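Long-range contacts in lipopolysaccharide biosynthesis protein wbpB (Thermus thermophilus, PDB 3O9Z), which binds NAD and 2-oxoglutarate and probably acts as a sugar dehydrogenase in the biosynthesis of 2,3-diacetamido-2,3-dideoxy-D-mannuronic acid: residues A[5-10]-A[71-76]; A[30-35]-A[57-62]. All blocks are in the same frame, centred on the assembly; numbering follows the deposited sequence.

Contact 1: residues A[5-10]-A[71-76]. With NAD (nicotinamide-adenine-dinucleotide), chain E.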
ATOM      1  N   ARG A   5     -16.378  -6.130 -25.344  1.00 19.71           N
ATOM      2  CA  ARG A   5     -16.094  -6.542 -23.962  1.00 21.12           C
ATOM      3  C   ARG A   5     -14.787  -5.881 -23.503  1.00 17.18           C
ATOM      4  O   ARG A   5     -13.708  -6.099 -24.088  1.00 17.26           O
ATOM      5  CB  ARG A   5     -15.991  -8.053 -23.855  1.00 20.87           C
ATOM      6  CG  ARG A   5     -17.319  -8.776 -24.088  1.00 25.65           C
ATOM      7  CD  ARG A   5     -17.120 -10.280 -24.347  1.00 24.31           C
ATOM      8  NE  ARG A   5     -16.504 -11.037 -23.250  1.00 22.45           N
ATOM      9  CZ  ARG A   5     -17.103 -11.358 -22.103  1.00 22.71           C
ATOM     10  NH1 ARG A   5     -16.454 -12.089 -21.212  1.00 22.78           N
ATOM     11  NH2 ARG A   5     -18.331 -10.924 -21.848  1.00 22.16           N
ATOM     12  N   PHE A   6     -14.885  -5.176 -22.367  1.00 19.01           N
ATOM     13  CA  PHE A   6     -13.760  -4.414 -21.827  1.00 18.27           C
ATOM     14  C   PHE A   6     -13.315  -4.953 -20.480  1.00 14.94           C
ATOM     15  O   PHE A   6     -14.162  -5.423 -19.680  1.00 17.91           O
ATOM     16  CB  PHE A   6     -14.237  -2.998 -21.564  1.00 18.26           C
ATOM     17  CG  PHE A   6     -14.331  -2.139 -22.778  1.00 19.34           C
ATOM     18  CD1 PHE A   6     -15.553  -1.992 -23.422  1.00 20.09           C
ATOM     19  CD2 PHE A   6     -13.229  -1.433 -23.224  1.00 19.47           C
ATOM     20  CE1 PHE A   6     -15.653  -1.202 -24.580  1.00 25.32           C
ATOM     21  CE2 PHE A   6     -13.310  -0.675 -24.395  1.00 18.94           C
ATOM     22  CZ  PHE A   6     -14.541  -0.479 -25.008  1.00 19.33           C
ATOM     23  N   ALA A   7     -12.022  -4.882 -20.182  1.00 15.72           N
ATOM     24  CA  ALA A   7     -11.576  -4.923 -18.786  1.00 13.74           C
ATOM     25  C   ALA A   7     -10.911  -3.549 -18.595  1.00 14.71           C
ATOM     26  O   ALA A   7     -10.479  -2.906 -19.556  1.00 15.24           O
ATOM     27  CB  ALA A   7     -10.583  -6.015 -18.564  1.00 16.37           C
ATOM     28  N   LEU A   8     -10.850  -3.085 -17.354  1.00 13.75           N
ATOM     29  CA  LEU A   8     -10.359  -1.711 -17.046  1.00 15.12           C
ATOM     30  C   LEU A   8      -9.302  -1.806 -15.950  1.00 14.33           C
ATOM     31  O   LEU A   8      -9.536  -2.479 -14.928  1.00 15.44           O
ATOM     32  CB  LEU A   8     -11.472  -0.754 -16.640  1.00 15.39           C
ATOM     33  CG  LEU A   8     -11.021   0.607 -16.108  1.00 15.93           C
ATOM     34  CD1 LEU A   8     -10.331   1.421 -17.178  1.00 21.68           C
ATOM     35  CD2 LEU A   8     -12.284   1.328 -15.614  1.00 22.99           C
ATOM     36  N   THR A   9      -8.163  -1.132 -16.122  1.00 11.40           N
ATOM     37  CA  THR A   9      -7.188  -0.992 -15.037  1.00 12.12           C
ATOM     38  C   THR A   9      -7.223   0.440 -14.517  1.00 11.12           C
ATOM     39  O   THR A   9      -7.535   1.393 -15.237  1.00 12.99           O
ATOM     40  CB  THR A   9      -5.769  -1.335 -15.406  1.00 11.77           C
ATOM     41  OG1 THR A   9      -5.221  -0.307 -16.238  1.00 11.64           O
ATOM     42  CG2 THR A   9      -5.744  -2.658 -16.202  1.00 16.11           C
ATOM     43  N   GLY A  10      -7.103   0.557 -13.193  1.00 11.44           N
ATOM     44  CA  GLY A  10      -7.085   1.880 -12.564  1.00 13.34           C
ATOM     45  C   GLY A  10      -8.460   2.334 -12.105  1.00 11.67           C
ATOM     46  O   GLY A  10      -8.701   3.555 -12.002  1.00 12.46           O
ATOM     47  N   GLU A  71     -14.348 -16.542 -24.306  1.00 22.63           N
ATOM     48  CA  GLU A  71     -15.109 -15.404 -23.791  1.00 23.33           C
ATOM     49  C   GLU A  71     -14.133 -14.265 -23.460  1.00 22.55           C
ATOM     50  O   GLU A  71     -14.354 -13.484 -22.525  1.00 23.62           O
ATOM     51  CB  GLU A  71     -15.865 -15.765 -22.510  1.00 23.58           C
ATOM     52  CG  GLU A  71     -16.644 -17.072 -22.607  1.00 30.22           C
ATOM     53  CD  GLU A  71     -17.519 -17.333 -21.400  1.00 39.89           C
ATOM     54  OE1 GLU A  71     -16.982 -17.679 -20.319  1.00 45.85           O
ATOM     55  OE2 GLU A  71     -18.746 -17.170 -21.551  1.00 47.78           O
ATOM     56  N   GLY A  72     -13.014 -14.217 -24.178  1.00 22.60           N
ATOM     57  CA  GLY A  72     -11.991 -13.208 -23.896  1.00 21.88           C
ATOM     58  C   GLY A  72     -12.541 -11.805 -24.000  1.00 21.26           C
ATOM     59  O   GLY A  72     -13.550 -11.507 -24.655  1.00 20.69           O
ATOM     60  N   VAL A  73     -11.891 -10.869 -23.299  1.00 18.03           N
ATOM     61  CA  VAL A  73     -12.152  -9.466 -23.542  1.00 18.05           C
ATOM     62  C   VAL A  73     -11.588  -9.043 -24.928  1.00 15.12           C
ATOM     63  O   VAL A  73     -10.545  -9.542 -25.378  1.00 18.75           O
ATOM     64  CB  VAL A  73     -11.669  -8.495 -22.392  1.00 16.63           C
ATOM     65  CG1 VAL A  73     -12.508  -8.798 -21.141  1.00 18.73           C
ATOM     66  CG2 VAL A  73     -10.172  -8.636 -22.126  1.00 18.25           C
ATOM     67  N   ASP A  74     -12.278  -8.056 -25.459  1.00 15.99           N
ATOM     68  CA  ASP A  74     -11.845  -7.390 -26.715  1.00 18.73           C
ATOM     69  C   ASP A  74     -10.790  -6.303 -26.477  1.00 19.20           C
ATOM     70  O   ASP A  74      -9.855  -6.152 -27.281  1.00 16.84           O
ATOM     71  CB  ASP A  74     -13.078  -6.773 -27.357  1.00 17.32           C
ATOM     72  CG  ASP A  74     -14.091  -7.830 -27.761  1.00 22.13           C
ATOM     73  OD1 ASP A  74     -13.689  -8.820 -28.413  1.00 25.80           O
ATOM     74  OD2 ASP A  74     -15.280  -7.644 -27.418  1.00 24.03           O
ATOM     75  N   TYR A  75     -10.890  -5.604 -25.340  1.00 16.18           N
ATOM     76  CA  TYR A  75     -10.086  -4.419 -25.070  1.00 18.61           C
ATOM     77  C   TYR A  75      -9.717  -4.387 -23.574  1.00 16.40           C
ATOM     78  O   TYR A  75     -10.564  -4.669 -22.692  1.00 17.64           O
ATOM     79  CB  TYR A  75     -10.897  -3.157 -25.337  1.00 18.04           C
ATOM     80  CG  TYR A  75     -10.675  -2.635 -26.739  1.00 18.44           C
ATOM     81  CD1 TYR A  75      -9.666  -1.722 -26.998  1.00 22.44           C
ATOM     82  CD2 TYR A  75     -11.405  -3.140 -27.794  1.00 23.21           C
ATOM     83  CE1 TYR A  75      -9.431  -1.247 -28.279  1.00 22.93           C
ATOM     84  CE2 TYR A  75     -11.171  -2.694 -29.077  1.00 26.55           C
ATOM     85  CZ  TYR A  75     -10.191  -1.762 -29.307  1.00 24.97           C
ATOM     86  OH  TYR A  75      -9.943  -1.315 -30.588  1.00 32.54           O
ATOM     87  N   LEU A  76      -8.463  -4.058 -23.332  1.00 17.31           N
ATOM     88  CA  LEU A  76      -8.056  -3.612 -21.989  1.00 14.27           C
ATOM     89  C   LEU A  76      -8.000  -2.086 -22.040  1.00 16.45           C
ATOM     90  O   LEU A  76      -7.114  -1.558 -22.728  1.00 15.37           O
ATOM     91  CB  LEU A  76      -6.729  -4.244 -21.608  1.00 17.07           C
ATOM     92  CG  LEU A  76      -6.330  -3.918 -20.161  1.00 13.59           C
ATOM     93  CD1 LEU A  76      -7.360  -4.522 -19.164  1.00 16.37           C
ATOM     94  CD2 LEU A  76      -4.979  -4.457 -19.932  1.00 17.73           C
TER
HETATM   95  PA  NAD E 311      -5.000   8.469  -9.921  1.00 11.84           P
HETATM   96  O1A NAD E 311      -6.225   9.182  -9.486  1.00 11.46           O
HETATM   97  O2A NAD E 311      -3.708   8.475  -9.090  1.00 12.36           O
HETATM   98  O5B NAD E 311      -5.547   6.999 -10.107  1.00 12.69           O
HETATM   99  C5B NAD E 311      -4.574   6.049 -10.444  1.00 15.17           C
HETATM  100  C4B NAD E 311      -5.153   4.645 -10.147  1.00 12.36           C
HETATM  101  O4B NAD E 311      -4.273   3.606 -10.649  1.00 11.61           O
HETATM  102  C3B NAD E 311      -5.190   4.443  -8.607  1.00 10.34           C
HETATM  103  O3B NAD E 311      -6.514   4.095  -8.153  1.00 12.53           O
HETATM  104  C2B NAD E 311      -4.137   3.355  -8.331  1.00 11.97           C
HETATM  105  O2B NAD E 311      -4.427   2.506  -7.211  1.00 13.43           O
HETATM  106  C1B NAD E 311      -4.292   2.565  -9.664  1.00 11.39           C
HETATM  107  N9A NAD E 311      -3.119   1.678  -9.881  1.00 11.89           N
HETATM  108  C8A NAD E 311      -1.845   1.650  -9.402  1.00 11.69           C
HETATM  109  N7A NAD E 311      -1.184   0.595  -9.874  1.00 13.80           N
HETATM  110  C5A NAD E 311      -2.070  -0.146 -10.617  1.00 10.43           C
HETATM  111  C6A NAD E 311      -1.997  -1.385 -11.359  1.00 10.47           C
HETATM  112  N6A NAD E 311      -0.842  -2.120 -11.359  1.00 14.66           N
HETATM  113  N1A NAD E 311      -3.136  -1.693 -11.967  1.00 11.88           N
HETATM  114  C2A NAD E 311      -4.297  -1.052 -12.008  1.00 11.41           C
HETATM  115  N3A NAD E 311      -4.398   0.099 -11.296  1.00 13.38           N
HETATM  116  C4A NAD E 311      -3.301   0.529 -10.663  1.00 12.47           C
HETATM  117  O3  NAD E 311      -4.605   8.985 -11.382  1.00 10.71           O
HETATM  118  PN  NAD E 311      -5.470   9.485 -12.584  1.00 12.08           P
HETATM  119  O1N NAD E 311      -5.472  11.013 -12.582  1.00 12.81           O
HETATM  120  O2N NAD E 311      -6.783   8.755 -12.622  1.00 13.82           O
HETATM  121  O5D NAD E 311      -4.545   9.160 -13.846  1.00 10.75           O
HETATM  122  C5D NAD E 311      -4.725   7.859 -14.347  1.00 11.51           C
HETATM  123  C4D NAD E 311      -4.175   7.881 -15.784  1.00 10.98           C
HETATM  124  O4D NAD E 311      -5.099   8.702 -16.532  1.00 12.18           O
HETATM  125  C3D NAD E 311      -2.769   8.472 -15.964  1.00 12.28           C
HETATM  126  O3D NAD E 311      -2.189   7.786 -17.119  1.00 12.88           O
HETATM  127  C2D NAD E 311      -3.099   9.910 -16.398  1.00 12.04           C
HETATM  128  O2D NAD E 311      -2.092  10.470 -17.226  1.00 13.63           O
HETATM  129  C1D NAD E 311      -4.434   9.820 -17.148  1.00 13.46           C
HETATM  130  N1N NAD E 311      -5.220  11.051 -17.081  1.00 12.41           N
HETATM  131  C2N NAD E 311      -5.726  11.554 -18.187  1.00 13.84           C
HETATM  132  C3N NAD E 311      -6.497  12.697 -18.248  1.00 15.37           C
HETATM  133  C7N NAD E 311      -6.912  13.145 -19.590  1.00 18.35           C
HETATM  134  O7N NAD E 311      -6.989  12.355 -20.555  1.00 19.80           O
HETATM  135  N7N NAD E 311      -7.319  14.407 -19.640  1.00 18.69           N
HETATM  136  C4N NAD E 311      -6.772  13.345 -17.036  1.00 18.08           C
HETATM  137  C5N NAD E 311      -6.297  12.739 -15.872  1.00 16.09           C
HETATM  138  C6N NAD E 311      -5.529  11.576 -15.886  1.00 13.61           C

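Contact 2: residues A[30-35]-A[57-62]. With NAD (nicotinamide-adenine-dinucleotide), chain E.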
ATOM      1  N   LEU A  30     -18.316  -3.816 -19.086  1.00 20.78           N
ATOM      2  CA  LEU A  30     -17.144  -3.945 -18.255  1.00 20.90           C
ATOM      3  C   LEU A  30     -17.199  -5.345 -17.654  1.00 16.44           C
ATOM      4  O   LEU A  30     -18.059  -5.612 -16.795  1.00 21.01           O
ATOM      5  CB  LEU A  30     -17.161  -2.857 -17.177  1.00 20.13           C
ATOM      6  CG  LEU A  30     -15.939  -2.939 -16.264  1.00 18.05           C
ATOM      7  CD1 LEU A  30     -14.635  -2.693 -17.066  1.00 18.68           C
ATOM      8  CD2 LEU A  30     -16.053  -1.976 -15.055  1.00 18.46           C
ATOM      9  N   VAL A  31     -16.292  -6.201 -18.082  1.00 16.94           N
ATOM     10  CA  VAL A  31     -16.260  -7.578 -17.607  1.00 18.13           C
ATOM     11  C   VAL A  31     -15.499  -7.681 -16.271  1.00 16.39           C
ATOM     12  O   VAL A  31     -15.897  -8.449 -15.396  1.00 16.12           O
ATOM     13  CB  VAL A  31     -15.610  -8.493 -18.666  1.00 18.50           C
ATOM     14  CG1 VAL A  31     -15.500  -9.935 -18.203  1.00 19.27           C
ATOM     15  CG2 VAL A  31     -16.450  -8.417 -19.959  1.00 20.53           C
ATOM     16  N   ALA A  32     -14.403  -6.937 -16.119  1.00 15.82           N
ATOM     17  CA  ALA A  32     -13.526  -7.115 -14.974  1.00 14.60           C
ATOM     18  C   ALA A  32     -12.687  -5.855 -14.876  1.00 15.58           C
ATOM     19  O   ALA A  32     -12.420  -5.170 -15.875  1.00 15.90           O
ATOM     20  CB  ALA A  32     -12.633  -8.313 -15.111  1.00 15.76           C
ATOM     21  N   SER A  33     -12.317  -5.527 -13.649  1.00 13.18           N
ATOM     22  CA  SER A  33     -11.370  -4.421 -13.406  1.00 12.51           C
ATOM     23  C   SER A  33     -10.276  -4.838 -12.466  1.00 12.33           C
ATOM     24  O   SER A  33     -10.422  -5.799 -11.700  1.00 13.70           O
ATOM     25  CB  SER A  33     -12.105  -3.239 -12.750  1.00 13.77           C
ATOM     26  OG  SER A  33     -13.283  -2.799 -13.376  1.00 14.80           O
ATOM     27  N   LEU A  34      -9.187  -4.063 -12.501  1.00 10.53           N
ATOM     28  CA  LEU A  34      -8.010  -4.258 -11.678  1.00 10.17           C
ATOM     29  C   LEU A  34      -7.683  -2.919 -11.024  1.00 12.52           C
ATOM     30  O   LEU A  34      -7.518  -1.910 -11.725  1.00 13.42           O
ATOM     31  CB  LEU A  34      -6.774  -4.652 -12.526  1.00 11.84           C
ATOM     32  CG  LEU A  34      -5.423  -4.665 -11.834  1.00 12.22           C
ATOM     33  CD1 LEU A  34      -5.339  -5.657 -10.668  1.00 14.07           C
ATOM     34  CD2 LEU A  34      -4.315  -4.957 -12.890  1.00 13.20           C
ATOM     35  N   ASP A  35      -7.480  -2.932  -9.701  1.00 12.43           N
ATOM     36  CA  ASP A  35      -6.822  -1.782  -9.026  1.00 11.46           C
ATOM     37  C   ASP A  35      -6.363  -2.322  -7.682  1.00 11.68           C
ATOM     38  O   ASP A  35      -7.171  -2.957  -6.989  1.00 12.50           O
ATOM     39  CB  ASP A  35      -7.800  -0.613  -8.783  1.00 11.28           C
ATOM     40  CG  ASP A  35      -7.106   0.713  -8.510  1.00 10.86           C
ATOM     41  OD1 ASP A  35      -6.217   0.685  -7.655  1.00 12.34           O
ATOM     42  OD2 ASP A  35      -7.431   1.693  -9.193  1.00 12.35           O
ATOM     43  N   GLU A  57      -1.658 -10.328 -11.130  1.00 15.14           N
ATOM     44  CA  GLU A  57      -1.404 -11.726 -11.564  1.00 14.21           C
ATOM     45  C   GLU A  57      -2.709 -12.470 -11.605  1.00 16.26           C
ATOM     46  O   GLU A  57      -2.970 -13.252 -12.530  1.00 14.97           O
ATOM     47  CB  GLU A  57      -0.389 -12.436 -10.672  1.00 16.83           C
ATOM     48  CG  GLU A  57       0.981 -11.686 -10.527  1.00 17.59           C
ATOM     49  CD  GLU A  57       1.067 -10.821  -9.282  1.00 14.68           C
ATOM     50  OE1 GLU A  57       2.080 -10.911  -8.580  1.00 15.89           O
ATOM     51  OE2 GLU A  57       0.067 -10.118  -8.975  1.00 17.09           O
ATOM     52  N   ALA A  58      -3.585 -12.205 -10.628  1.00 15.18           N
ATOM     53  CA  ALA A  58      -4.881 -12.869 -10.637  1.00 13.20           C
ATOM     54  C   ALA A  58      -5.816 -12.350 -11.715  1.00 13.28           C
ATOM     55  O   ALA A  58      -6.556 -13.109 -12.355  1.00 15.82           O
ATOM     56  CB  ALA A  58      -5.576 -12.706  -9.249  1.00 13.20           C
ATOM     57  N   PHE A  59      -5.811 -11.031 -11.970  1.00 13.36           N
ATOM     58  CA  PHE A  59      -6.599 -10.453 -13.029  1.00 12.97           C
ATOM     59  C   PHE A  59      -6.120 -11.035 -14.387  1.00 13.04           C
ATOM     60  O   PHE A  59      -6.967 -11.441 -15.149  1.00 13.95           O
ATOM     61  CB  PHE A  59      -6.220  -8.961 -13.008  1.00 14.39           C
ATOM     62  CG  PHE A  59      -6.862  -8.104 -14.062  1.00 10.31           C
ATOM     63  CD1 PHE A  59      -8.201  -7.763 -14.112  1.00 11.56           C
ATOM     64  CD2 PHE A  59      -6.025  -7.533 -15.036  1.00 14.33           C
ATOM     65  CE1 PHE A  59      -8.751  -6.862 -15.029  1.00 12.96           C
ATOM     66  CE2 PHE A  59      -6.542  -6.643 -15.956  1.00 12.47           C
ATOM     67  CZ  PHE A  59      -7.875  -6.276 -16.011  1.00 13.47           C
ATOM     68  N   GLU A  60      -4.811 -11.167 -14.559  1.00 14.84           N
ATOM     69  CA  GLU A  60      -4.289 -11.754 -15.817  1.00 16.51           C
ATOM     70  C   GLU A  60      -4.762 -13.214 -15.956  1.00 16.98           C
ATOM     71  O   GLU A  60      -5.191 -13.577 -17.068  1.00 16.01           O
ATOM     72  CB  GLU A  60      -2.756 -11.676 -15.813  1.00 15.06           C
ATOM     73  CG  GLU A  60      -2.119 -12.084 -17.138  1.00 19.70           C
ATOM     74  CD  GLU A  60      -0.698 -11.621 -17.238  1.00 18.01           C
ATOM     75  OE1 GLU A  60      -0.208 -11.513 -18.380  1.00 22.39           O
ATOM     76  OE2 GLU A  60       0.007 -11.536 -16.187  1.00 22.81           O
ATOM     77  N   ALA A  61      -4.601 -14.011 -14.892  1.00 14.72           N
ATOM     78  CA  ALA A  61      -4.990 -15.423 -15.000  1.00 15.23           C
ATOM     79  C   ALA A  61      -6.455 -15.536 -15.335  1.00 15.63           C
ATOM     80  O   ALA A  61      -6.855 -16.460 -16.049  1.00 16.72           O
ATOM     81  CB  ALA A  61      -4.663 -16.137 -13.704  1.00 16.97           C
ATOM     82  N   TYR A  62      -7.315 -14.675 -14.775  1.00 15.09           N
ATOM     83  CA  TYR A  62      -8.734 -14.650 -15.036  1.00 15.06           C
ATOM     84  C   TYR A  62      -9.060 -14.306 -16.480  1.00 17.18           C
ATOM     85  O   TYR A  62      -9.821 -15.023 -17.134  1.00 16.93           O
ATOM     86  CB  TYR A  62      -9.422 -13.694 -14.041  1.00 14.46           C
ATOM     87  CG  TYR A  62     -10.871 -13.491 -14.367  1.00 16.59           C
ATOM     88  CD1 TYR A  62     -11.773 -14.524 -14.106  1.00 26.25           C
ATOM     89  CD2 TYR A  62     -11.325 -12.366 -15.019  1.00 19.68           C
ATOM     90  CE1 TYR A  62     -13.103 -14.405 -14.443  1.00 24.27           C
ATOM     91  CE2 TYR A  62     -12.664 -12.225 -15.326  1.00 22.76           C
ATOM     92  CZ  TYR A  62     -13.542 -13.246 -15.041  1.00 29.84           C
ATOM     93  OH  TYR A  62     -14.878 -13.150 -15.361  1.00 34.71           O
TER
HETATM   94  PA  NAD E 311      -5.000   8.469  -9.921  1.00 11.84           P
HETATM   95  O1A NAD E 311      -6.225   9.182  -9.486  1.00 11.46           O
HETATM   96  O2A NAD E 311      -3.708   8.475  -9.090  1.00 12.36           O
HETATM   97  O5B NAD E 311      -5.547   6.999 -10.107  1.00 12.69           O
HETATM   98  C5B NAD E 311      -4.574   6.049 -10.444  1.00 15.17           C
HETATM   99  C4B NAD E 311      -5.153   4.645 -10.147  1.00 12.36           C
HETATM  100  O4B NAD E 311      -4.273   3.606 -10.649  1.00 11.61           O
HETATM  101  C3B NAD E 311      -5.190   4.443  -8.607  1.00 10.34           C
HETATM  102  O3B NAD E 311      -6.514   4.095  -8.153  1.00 12.53           O
HETATM  103  C2B NAD E 311      -4.137   3.355  -8.331  1.00 11.97           C
HETATM  104  O2B NAD E 311      -4.427   2.506  -7.211  1.00 13.43           O
HETATM  105  C1B NAD E 311      -4.292   2.565  -9.664  1.00 11.39           C
HETATM  106  N9A NAD E 311      -3.119   1.678  -9.881  1.00 11.89           N
HETATM  107  C8A NAD E 311      -1.845   1.650  -9.402  1.00 11.69           C
HETATM  108  N7A NAD E 311      -1.184   0.595  -9.874  1.00 13.80           N
HETATM  109  C5A NAD E 311      -2.070  -0.146 -10.617  1.00 10.43           C
HETATM  110  C6A NAD E 311      -1.997  -1.385 -11.359  1.00 10.47           C
HETATM  111  N6A NAD E 311      -0.842  -2.120 -11.359  1.00 14.66           N
HETATM  112  N1A NAD E 311      -3.136  -1.693 -11.967  1.00 11.88           N
HETATM  113  C2A NAD E 311      -4.297  -1.052 -12.008  1.00 11.41           C
HETATM  114  N3A NAD E 311      -4.398   0.099 -11.296  1.00 13.38           N
HETATM  115  C4A NAD E 311      -3.301   0.529 -10.663  1.00 12.47           C
HETATM  116  O3  NAD E 311      -4.605   8.985 -11.382  1.00 10.71           O
HETATM  117  PN  NAD E 311      -5.470   9.485 -12.584  1.00 12.08           P
HETATM  118  O1N NAD E 311      -5.472  11.013 -12.582  1.00 12.81           O
HETATM  119  O2N NAD E 311      -6.783   8.755 -12.622  1.00 13.82           O
HETATM  120  O5D NAD E 311      -4.545   9.160 -13.846  1.00 10.75           O
HETATM  121  C5D NAD E 311      -4.725   7.859 -14.347  1.00 11.51           C
HETATM  122  C4D NAD E 311      -4.175   7.881 -15.784  1.00 10.98           C
HETATM  123  O4D NAD E 311      -5.099   8.702 -16.532  1.00 12.18           O
HETATM  124  C3D NAD E 311      -2.769   8.472 -15.964  1.00 12.28           C
HETATM  125  O3D NAD E 311      -2.189   7.786 -17.119  1.00 12.88           O
HETATM  126  C2D NAD E 311      -3.099   9.910 -16.398  1.00 12.04           C
HETATM  127  O2D NAD E 311      -2.092  10.470 -17.226  1.00 13.63           O
HETATM  128  C1D NAD E 311      -4.434   9.820 -17.148  1.00 13.46           C
HETATM  129  N1N NAD E 311      -5.220  11.051 -17.081  1.00 12.41           N
HETATM  130  C2N NAD E 311      -5.726  11.554 -18.187  1.00 13.84           C
HETATM  131  C3N NAD E 311      -6.497  12.697 -18.248  1.00 15.37           C
HETATM  132  C7N NAD E 311      -6.912  13.145 -19.590  1.00 18.35           C
HETATM  133  O7N NAD E 311      -6.989  12.355 -20.555  1.00 19.80           O
HETATM  134  N7N NAD E 311      -7.319  14.407 -19.640  1.00 18.69           N
HETATM  135  C4N NAD E 311      -6.772  13.345 -17.036  1.00 18.08           C
HETATM  136  C5N NAD E 311      -6.297  12.739 -15.872  1.00 16.09           C
HETATM  137  C6N NAD E 311      -5.529  11.576 -15.886  1.00 13.61           C

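Contact 1: residues A[5-10]-A[71-76]
The Arg5 guanidinium turns its edge to two successive backbone carbonyls: Gly72 O lies in its plane, while Glu71 O sits 19° out of it. Arg5 NH1 makes the firmer hydrogen bond, 2.8 Å to Glu71 O, and Arg5 NE adds weak ones to both oxygens; the chain bends at chi3 (62°), which sets NE beside the two carbonyls. The Phe6 and Tyr75 side chains lie side by side and point the same way, their ring planes 37° apart. Phe6 CD2 and CE2 both come against Tyr75 CB, CE2 at 3.6 Å. At the start of the strand the carboxylate of Asp74 takes the backbone N-H of Arg5, OD2 accepting on its anti side at 2.8 Å from Arg5 N. Arg5 O in turn is gripped twice, by Asp74 N and Tyr75 N. Ala7 N donates to Tyr75 O at 2.9 Å, and Phe6–Tyr75 and Ala7–Leu76 pair as parallel bridges, the first and fourth strands of the Rossmann fold running together at the middle of its sheet. On the other face of that sheet from the aromatic pair, Leu76 CD1 packs 3.6 Å from Ala7 CB and also meets Thr9 CG2 at 3.9 Å; Phe59 of helix 56-68 touches both Ala7 and Leu76. Thr9 OG1 is hydrogen-bonded to Gln88. Where the strand ends, Gly10 adopts a positive phi at which a CB would clash with the preceding carbonyl, and its N lies 3.3 Å from N3A of the NAD adenine.

Contact 2: residues A[30-35]-A[57-62]
Phe59 carries its CG anti to the backbone N (chi1 178°), which puts CG on the side of strand 30-34, where the backbone of Leu34 directs CB at one face of the ring; Leu34 CG, likewise anti to N (chi1 170°), lies against the NAD adenine. Leu34 CB stands 3.6 Å from the Phe59 ring centroid, almost on the normal, a CH-pi contact, and Leu34 CD2 adds 3.8 Å to Phe59 CD2. Further round the ring, Phe59 CE1 approaches Ser33 C (3.6 Å), while Ala32 CB fits between Phe59 CE1 and Tyr62 CE2, the latter at 3.9 Å. An alanine in place of Phe59 would take away the ring against Leu34 CB, Leu34 CD2 and Ala32 CB and would probably open a gap there, with the leucine less firmly held against the adenine. Leu34 CD2 lies 3.6 Å from NAD N1A, and Asp35 next to it accepts both adenosine ribose hydroxyls, O2B to OD1 at 2.6 Å and O3B to OD2 at 2.8 Å, as in other NAD-binding Rossmann folds. Helix 57-62 runs nearly antiparallel to strand 30-34 (161°), their axes 9.0 Å apart; strands 5-9 and 51-53 flank that strand, and helix 85-94 packs against Phe59 through Met91.

How the contacts relate
From the N terminus the chain lays down strand 5-9, passes through helix 16-25 and returns as strand 29-34, a parallel neighbour joined to the first by probable hydrogen bonds from Val31 N to Phe6 O and from Gly10 N to Leu34 O. Strand 51-53 then adds the sheet edge, and helix 56-68 turns back over strand 29-34, so contact 2 closes the inner loop. The chain next enters strand 75-78 on the far side of strand 5-9, where contact 1 closes the larger loop with contact 2 nested inside. Helix 56-68 is thus the crossover between the two halves of the sheet, and both contacts reach the adenosine end of the same NAD.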